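Local coordinates for protein NADH kinase POS5, mitochondrial (Saccharomyces cerevisiae, PDB 3AFO) that phosphorylates both NADH and NAD(+) with ATP, preferring NADH about twofold, and so makes mitochondrial NADPH that serves as a cellular reductant against oxidative stress, at residues L32-W37 / R172-H177; S54-M59 / E83-D88; P140-F145 / S352-V357. One frame throughout, in Å; residues are numbered along the deposited sequence. Where two conformers were deposited one is given.

Contact 1. Residues L32-W37 / R172-H177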
# COMPACT_ATOMS: atom_id res chain seq x y z
N LEU A 32 -24.65 18.41 10.55
CA LEU A 32 -25.83 17.93 9.86
C LEU A 32 -26.77 19.11 9.62
O LEU A 32 -26.69 20.12 10.32
CB LEU A 32 -26.53 16.83 10.67
CG LEU A 32 -25.75 15.54 10.92
CD1 LEU A 32 -26.48 14.65 11.92
CD2 LEU A 32 -25.50 14.79 9.61
N GLN A 33 -27.63 19.00 8.63
CA GLN A 33 -28.63 20.04 8.37
C GLN A 33 -30.02 19.54 8.76
O GLN A 33 -30.41 18.43 8.42
CB GLN A 33 -28.61 20.44 6.89
CG GLN A 33 -27.48 21.39 6.50
CD GLN A 33 -26.11 20.75 6.61
OE1 GLN A 33 -25.87 19.67 6.06
NE2 GLN A 33 -25.21 21.41 7.32
N SER A 34 -30.76 20.38 9.47
CA SER A 34 -32.15 20.11 9.80
C SER A 34 -33.02 20.14 8.55
O SER A 34 -32.96 21.09 7.77
CB SER A 34 -32.65 21.14 10.81
OG SER A 34 -31.84 21.11 11.96
N LEU A 35 -33.81 19.08 8.36
CA LEU A 35 -34.76 19.03 7.25
C LEU A 35 -36.13 19.57 7.71
O LEU A 35 -36.85 18.92 8.47
CB LEU A 35 -34.88 17.59 6.72
CG LEU A 35 -35.94 17.23 5.66
CD1 LEU A 35 -35.76 18.03 4.40
CD2 LEU A 35 -35.90 15.76 5.33
N ILE A 36 -36.46 20.78 7.27
CA ILE A 36 -37.71 21.43 7.68
C ILE A 36 -38.53 21.70 6.43
O ILE A 36 -38.08 22.41 5.52
CB ILE A 36 -37.45 22.70 8.54
CG1 ILE A 36 -36.68 22.33 9.82
CG2 ILE A 36 -38.78 23.39 8.94
CD1 ILE A 36 -36.02 23.48 10.53
N TRP A 37 -39.71 21.10 6.37
CA TRP A 37 -40.59 21.22 5.22
C TRP A 37 -41.28 22.58 5.22
O TRP A 37 -41.99 22.91 6.17
CB TRP A 37 -41.61 20.07 5.23
CG TRP A 37 -40.96 18.71 5.20
CD1 TRP A 37 -40.80 17.85 6.24
CD2 TRP A 37 -40.39 18.07 4.06
NE1 TRP A 37 -40.15 16.70 5.83
CE2 TRP A 37 -39.89 16.81 4.48
CE3 TRP A 37 -40.24 18.43 2.71
CZ2 TRP A 37 -39.26 15.92 3.61
CZ3 TRP A 37 -39.62 17.54 1.85
CH2 TRP A 37 -39.14 16.30 2.30
N ARG A 172 -38.38 16.95 12.09
CA ARG A 172 -37.41 16.73 13.18
C ARG A 172 -36.15 15.93 12.79
O ARG A 172 -35.31 15.63 13.64
CB ARG A 172 -38.08 16.07 14.39
CG ARG A 172 -39.24 16.88 15.00
CD ARG A 172 -39.67 16.28 16.32
NE ARG A 172 -40.29 14.97 16.16
CZ ARG A 172 -41.60 14.77 16.02
NH1 ARG A 172 -42.43 15.81 16.02
NH2 ARG A 172 -42.08 13.54 15.86
N ALA A 173 -36.04 15.58 11.52
CA ALA A 173 -34.89 14.80 11.05
C ALA A 173 -33.74 15.71 10.65
O ALA A 173 -33.93 16.91 10.36
CB ALA A 173 -35.28 13.91 9.89
N LYS A 174 -32.54 15.13 10.61
CA LYS A 174 -31.35 15.83 10.13
C LYS A 174 -30.70 15.05 8.99
O LYS A 174 -30.83 13.82 8.93
CB LYS A 174 -30.36 16.04 11.27
CG LYS A 174 -30.76 17.17 12.21
CD LYS A 174 -29.77 17.33 13.33
CE LYS A 174 -30.23 18.36 14.33
NZ LYS A 174 -29.23 18.44 15.43
N CYS A 175 -30.02 15.77 8.10
CA CYS A 175 -29.43 15.19 6.90
C CYS A 175 -27.95 15.52 6.79
O CYS A 175 -27.51 16.60 7.20
CB CYS A 175 -30.12 15.75 5.66
SG CYS A 175 -31.82 15.19 5.41
N LEU A 176 -27.20 14.57 6.24
CA LEU A 176 -25.83 14.78 5.80
C LEU A 176 -25.85 15.18 4.33
O LEU A 176 -26.50 14.54 3.49
CB LEU A 176 -25.02 13.49 5.97
CG LEU A 176 -23.63 13.42 5.33
CD1 LEU A 176 -22.58 14.09 6.23
CD2 LEU A 176 -23.27 11.97 5.03
N HIS A 177 -25.12 16.26 4.03
CA HIS A 177 -24.93 16.70 2.66
C HIS A 177 -23.81 15.92 1.98
O HIS A 177 -22.71 15.79 2.53
CB HIS A 177 -24.65 18.20 2.61
CG HIS A 177 -24.44 18.71 1.23
ND1 HIS A 177 -25.48 18.94 0.36
CD2 HIS A 177 -23.30 19.00 0.55
CE1 HIS A 177 -24.99 19.38 -0.79
NE2 HIS A 177 -23.68 19.41 -0.71
O HOH W 1 -23.89 17.81 6.19
O HOH W 2 -37.42 16.20 8.96

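Contact 2. Residues S54-M59 / E83-D88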
# COMPACT_ATOMS: atom_id res chain seq x y z
N SER A 54 -37.71 -9.61 -0.07
CA SER A 54 -37.71 -8.74 1.10
C SER A 54 -38.05 -7.27 0.76
O SER A 54 -38.76 -6.61 1.51
CB SER A 54 -36.37 -8.83 1.85
OG SER A 54 -35.34 -8.15 1.15
N THR A 55 -37.55 -6.76 -0.37
CA THR A 55 -37.79 -5.34 -0.71
C THR A 55 -39.17 -5.09 -1.32
O THR A 55 -39.74 -4.02 -1.14
CB THR A 55 -36.68 -4.71 -1.59
OG1 THR A 55 -36.78 -5.20 -2.93
CG2 THR A 55 -35.28 -5.00 -1.03
N ARG A 56 -39.70 -6.07 -2.05
CA ARG A 56 -41.07 -6.02 -2.54
C ARG A 56 -42.04 -6.08 -1.35
O ARG A 56 -42.99 -5.30 -1.26
CB ARG A 56 -41.33 -7.13 -3.55
CG ARG A 56 -42.74 -7.15 -4.16
CD ARG A 56 -42.84 -8.19 -5.29
NE ARG A 56 -44.20 -8.71 -5.46
CZ ARG A 56 -44.61 -9.43 -6.51
NH1 ARG A 56 -43.78 -9.73 -7.50
NH2 ARG A 56 -45.87 -9.86 -6.56
N GLU A 57 -41.76 -6.98 -0.40
CA GLU A 57 -42.55 -7.08 0.82
C GLU A 57 -42.49 -5.81 1.65
O GLU A 57 -43.52 -5.35 2.16
CB GLU A 57 -42.07 -8.27 1.66
CG GLU A 57 -42.55 -9.63 1.12
CD GLU A 57 -41.79 -10.81 1.71
OE1 GLU A 57 -41.31 -10.71 2.86
OE2 GLU A 57 -41.66 -11.83 1.01
N ALA A 58 -41.29 -5.24 1.77
CA ALA A 58 -41.09 -3.99 2.52
C ALA A 58 -41.81 -2.82 1.86
O ALA A 58 -42.39 -1.99 2.56
CB ALA A 58 -39.60 -3.68 2.66
N MET A 59 -41.78 -2.77 0.53
CA MET A 59 -42.46 -1.70 -0.20
C MET A 59 -43.98 -1.71 0.06
O MET A 59 -44.57 -0.69 0.39
CB MET A 59 -42.19 -1.80 -1.70
CG MET A 59 -42.86 -0.71 -2.52
SD MET A 59 -42.49 -0.86 -4.26
CE MET A 59 -41.07 0.23 -4.33
N GLU A 83 -47.29 -2.08 -11.52
CA GLU A 83 -47.89 -3.30 -12.05
C GLU A 83 -47.47 -4.54 -11.26
O GLU A 83 -48.30 -5.40 -10.96
CB GLU A 83 -47.51 -3.48 -13.52
CG GLU A 83 -48.49 -2.84 -14.52
CD GLU A 83 -48.19 -3.25 -15.97
OE1 GLU A 83 -47.01 -3.22 -16.37
OE2 GLU A 83 -49.14 -3.61 -16.71
N GLU A 84 -46.19 -4.61 -10.91
CA GLU A 84 -45.65 -5.74 -10.16
C GLU A 84 -46.33 -5.90 -8.80
O GLU A 84 -46.74 -7.00 -8.45
CB GLU A 84 -44.13 -5.58 -9.95
CG GLU A 84 -43.47 -6.77 -9.26
CD GLU A 84 -42.06 -6.47 -8.78
OE1 GLU A 84 -41.65 -5.29 -8.82
OE2 GLU A 84 -41.37 -7.42 -8.36
N ILE A 85 -46.46 -4.81 -8.05
CA ILE A 85 -46.94 -4.89 -6.67
C ILE A 85 -48.46 -4.77 -6.51
O ILE A 85 -48.97 -4.99 -5.42
CB ILE A 85 -46.22 -3.87 -5.75
CG1 ILE A 85 -46.61 -2.42 -6.11
CG2 ILE A 85 -44.70 -4.08 -5.79
CD1 ILE A 85 -46.17 -1.38 -5.11
N SER A 86 -49.17 -4.41 -7.59
CA SER A 86 -50.62 -4.20 -7.51
C SER A 86 -51.38 -5.42 -6.96
O SER A 86 -52.28 -5.27 -6.13
CB SER A 86 -51.21 -3.70 -8.84
OG SER A 86 -50.88 -4.54 -9.92
N GLN A 87 -51.01 -6.62 -7.41
CA GLN A 87 -51.63 -7.85 -6.88
C GLN A 87 -51.29 -8.14 -5.41
O GLN A 87 -51.94 -8.98 -4.79
CB GLN A 87 -51.32 -9.09 -7.74
CG GLN A 87 -51.91 -9.07 -9.14
CD GLN A 87 -52.63 -10.37 -9.53
OE1 GLN A 87 -52.23 -11.47 -9.14
NE2 GLN A 87 -53.70 -10.23 -10.32
N ASP A 88 -50.29 -7.45 -4.86
CA ASP A 88 -49.84 -7.72 -3.47
C ASP A 88 -50.69 -7.10 -2.36
O ASP A 88 -50.56 -7.49 -1.19
CB ASP A 88 -48.37 -7.32 -3.25
CG ASP A 88 -47.40 -8.07 -4.12
OD1 ASP A 88 -47.82 -8.99 -4.87
OD2 ASP A 88 -46.19 -7.73 -4.08

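Contact 3. Residues P140-F145 / S352-V357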
# COMPACT_ATOMS: atom_id res chain seq x y z
N PRO A 140 -34.23 15.54 -4.25
CA PRO A 140 -34.99 15.61 -3.00
C PRO A 140 -34.21 14.89 -1.89
O PRO A 140 -33.33 14.08 -2.20
CB PRO A 140 -36.27 14.84 -3.33
CG PRO A 140 -35.91 13.94 -4.46
CD PRO A 140 -34.89 14.69 -5.25
N PRO A 141 -34.54 15.17 -0.62
CA PRO A 141 -33.94 14.44 0.51
C PRO A 141 -34.10 12.94 0.33
O PRO A 141 -35.09 12.48 -0.26
CB PRO A 141 -34.77 14.92 1.70
CG PRO A 141 -35.34 16.23 1.28
CD PRO A 141 -35.52 16.17 -0.18
N VAL A 142 -33.13 12.17 0.83
CA VAL A 142 -33.09 10.72 0.63
C VAL A 142 -33.20 9.97 1.95
O VAL A 142 -32.38 10.16 2.86
CB VAL A 142 -31.79 10.28 -0.11
CG1 VAL A 142 -31.80 8.77 -0.38
CG2 VAL A 142 -31.63 11.06 -1.42
N LEU A 143 -34.22 9.12 2.05
CA LEU A 143 -34.45 8.30 3.23
C LEU A 143 -34.18 6.86 2.85
O LEU A 143 -34.89 6.28 2.04
CB LEU A 143 -35.90 8.44 3.74
CG LEU A 143 -36.27 7.63 4.99
CD1 LEU A 143 -35.29 7.86 6.13
CD2 LEU A 143 -37.73 7.87 5.46
N ALA A 144 -33.13 6.29 3.46
CA ALA A 144 -32.58 5.04 2.98
C ALA A 144 -32.72 3.93 4.02
O ALA A 144 -32.19 4.03 5.13
CB ALA A 144 -31.12 5.24 2.56
N PHE A 145 -33.44 2.87 3.65
CA PHE A 145 -33.61 1.71 4.53
C PHE A 145 -32.89 0.49 3.98
O PHE A 145 -33.06 0.14 2.82
CB PHE A 145 -35.09 1.35 4.68
CG PHE A 145 -35.90 2.38 5.42
CD1 PHE A 145 -35.81 2.50 6.80
CD2 PHE A 145 -36.78 3.21 4.72
CE1 PHE A 145 -36.58 3.45 7.48
CE2 PHE A 145 -37.54 4.16 5.39
CZ PHE A 145 -37.44 4.28 6.77
N SER A 352 -27.91 22.27 -4.69
CA SER A 352 -26.92 21.31 -5.16
C SER A 352 -26.70 20.16 -4.17
O SER A 352 -27.08 20.25 -3.00
CB SER A 352 -25.58 22.01 -5.43
OG SER A 352 -25.07 22.60 -4.25
N GLY A 353 -26.09 19.08 -4.65
CA GLY A 353 -25.72 17.95 -3.80
C GLY A 353 -26.89 17.05 -3.43
O GLY A 353 -27.99 17.17 -3.99
N ILE A 354 -26.63 16.15 -2.49
CA ILE A 354 -27.59 15.14 -2.08
C ILE A 354 -27.68 15.17 -0.56
O ILE A 354 -26.66 15.09 0.12
CB ILE A 354 -27.11 13.73 -2.50
CG1 ILE A 354 -26.95 13.65 -4.02
CG2 ILE A 354 -28.06 12.65 -2.00
CD1 ILE A 354 -25.91 12.64 -4.46
N TYR A 355 -28.90 15.27 -0.04
CA TYR A 355 -29.10 15.27 1.40
C TYR A 355 -29.69 13.95 1.86
O TYR A 355 -30.82 13.59 1.49
CB TYR A 355 -29.98 16.43 1.84
CG TYR A 355 -29.36 17.80 1.64
CD1 TYR A 355 -28.78 18.48 2.71
CD2 TYR A 355 -29.35 18.40 0.39
CE1 TYR A 355 -28.21 19.73 2.53
CE2 TYR A 355 -28.78 19.65 0.20
CZ TYR A 355 -28.21 20.31 1.27
OH TYR A 355 -27.64 21.55 1.09
N CYS A 356 -28.92 13.23 2.67
CA CYS A 356 -29.32 11.92 3.15
C CYS A 356 -29.67 12.03 4.62
O CYS A 356 -28.85 12.46 5.43
CB CYS A 356 -28.19 10.90 2.95
SG CYS A 356 -27.67 10.73 1.24
N VAL A 357 -30.91 11.68 4.95
CA VAL A 357 -31.35 11.56 6.34
C VAL A 357 -30.36 10.69 7.11
O VAL A 357 -30.05 9.57 6.69
CB VAL A 357 -32.76 10.94 6.43
CG1 VAL A 357 -33.24 10.83 7.89
CG2 VAL A 357 -33.75 11.76 5.62
O HOH W 3 -31.14 15.50 -1.68
O HOH W 4 -31.09 8.21 4.57

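Contact 1. Residues L32-W37 / R172-H177
One face of the Trp37 indole carries the Leu35 methyl CD1, 4.1 Å above the ring plane and displaced toward the rim; at the indole edge NE1 is hydrogen-bonded to Val168 O. The side-chain amide of Gln33 and the imidazole of His177 stand almost perpendicular, 80° apart, and do not stack. The Gln33 chain, bent about its CB-CG bond (chi2 67°), instead brings OE1 near the His177 backbone, where a water donates to Gln33 OE1 and accepts from His177 N, while NE2 bonds to Ser26 OG. The backbones are joined more directly. Gln33 and Cys175 form an antiparallel hydrogen-bonded pair: Gln33 N reaches Cys175 O at 2.8 Å, nearly straight at 172°, and Cys175 N returns to Gln33 O at 2.7 Å, both donors in the carbonyl plane. Leu35 N donates to Ala173 O at 3.0 Å from above the Ala173 carbonyl plane, off the lone pair. Farther on, a second water spans Leu35 O and Ala173 N. Cys175 packs on Leu35, SG to CB 4.1 Å, and Leu32 CD2 touches Leu176 CB at 3.9 Å. Lys174 runs extended past Ser34 OG to a salt bridge with Glu361. Strand 33-36 also pairs with strand 23-25, so the arrangement is that of a twisted antiparallel sheet, here joining an N-terminal strand to the start of the long strand 174-186.

Contact 2. Residues S54-M59 / E83-D88
Arg56 leaves its helix with CG anti to the backbone N (chi1 -178°) and stays extended as far as NE, which carries the guanidinium to Glu84 and Asp88 on the facing segment. Asp88 meets it with CG beside its own backbone N. The result is a salt-bridge network between helix 53-69 and segment 83-88, which takes in part of helix 79-86, within the N-terminal domain of the NAD kinase family. Arg56 grips Asp88 side-on with two nitrogens: NE to OD2 at 2.6 Å and NH2 to OD1 at 2.7 Å. Each oxygen uses its syn lone pair, and the guanidinium and carboxylate planes are only 19° apart, which suits a side-on grip with two bonds. Glu84 arrives tip to tip; the guanidinium and the Glu84 carboxylate planes are 77° apart, and the bond from Arg56 NH1 to Glu84 OE2 is weak at 3.4 Å; its other oxygen, OE1, pairs with Lys48. Glu84 O sits over one guanidinium face, toward the rim. Two bonds to Asp88 would be expected to fix the rotation of the guanidinium, with its positive charge shared between two carboxylates. Alongside the charges the contact is apolar: Arg56 CG lies 4.0 Å from Ile85 CG2, and Met59 SD rests 3.8 Å from Ile85 CD1.

Contact 3. Residues P140-F145 / S352-V357
Val142 O is gripped twice, by Val357 N at 3.0 Å in the carbonyl plane and by a water at 2.9 Å, and Cys356 CA adds a CH...O contact at 3.5 Å. It belongs to a single bridge between two strands of different sheets: strand 142-146 of the parallel sheet in the N-terminal domain and strand 354-357, a late strand of the antiparallel sheet. Their short axes run in broadly the same direction, 46° apart, and approach to 5.0 Å. The second direct bond runs from Val142 N to Tyr355 O, 2.8 Å, with the donor nearly along the C=O axis. Val142 thus uses both its N-H and its carbonyl toward residues 355 and 357, bracketing Cys356; Val142 CA and Cys356 CA are 4.7 Å apart. The water on Val142 O also donates to Val357 O and accepts from Ala144 N, and so fills the place of direct pairing where the strands diverge. Along the other edge of strand 142-146, Leu143 hydrogen-bonds through its backbone with Leu118 and Thr120 of strand 117-122, continuing the parallel sheet. The side chains meet obliquely in a buried setting. Val357, with CG1 anti to its backbone N, sets CB and CG1 against the Leu143 methyl CD1, while Val142 CG2 meets Ile354 CG2 at 4.0 Å.

How the contacts relate
Contact 3 is the buried one of the three, its centre about 9 Å from that of the chain, whereas contacts 1 and 2 lie farther out and are only partly buried. Contacts 1 and 3 belong together: strands 174-186 and 354-357 are neighbours in one sheet, with Leu176 N and Cys356 O 2.8 Å apart in a probable hydrogen bond, and Cys175 packs on Val357. Contact 1 thus extends that sheet outward, while contact 3 ties it to the parallel sheet. Both depend on backbone bonds, bridging waters and apolar side chains. Contact 2, with nearest atoms about 7 Å from contact 3 and 17 Å from contact 1, instead joins helix 53-69 to segment 83-88 chiefly through side-chain charges.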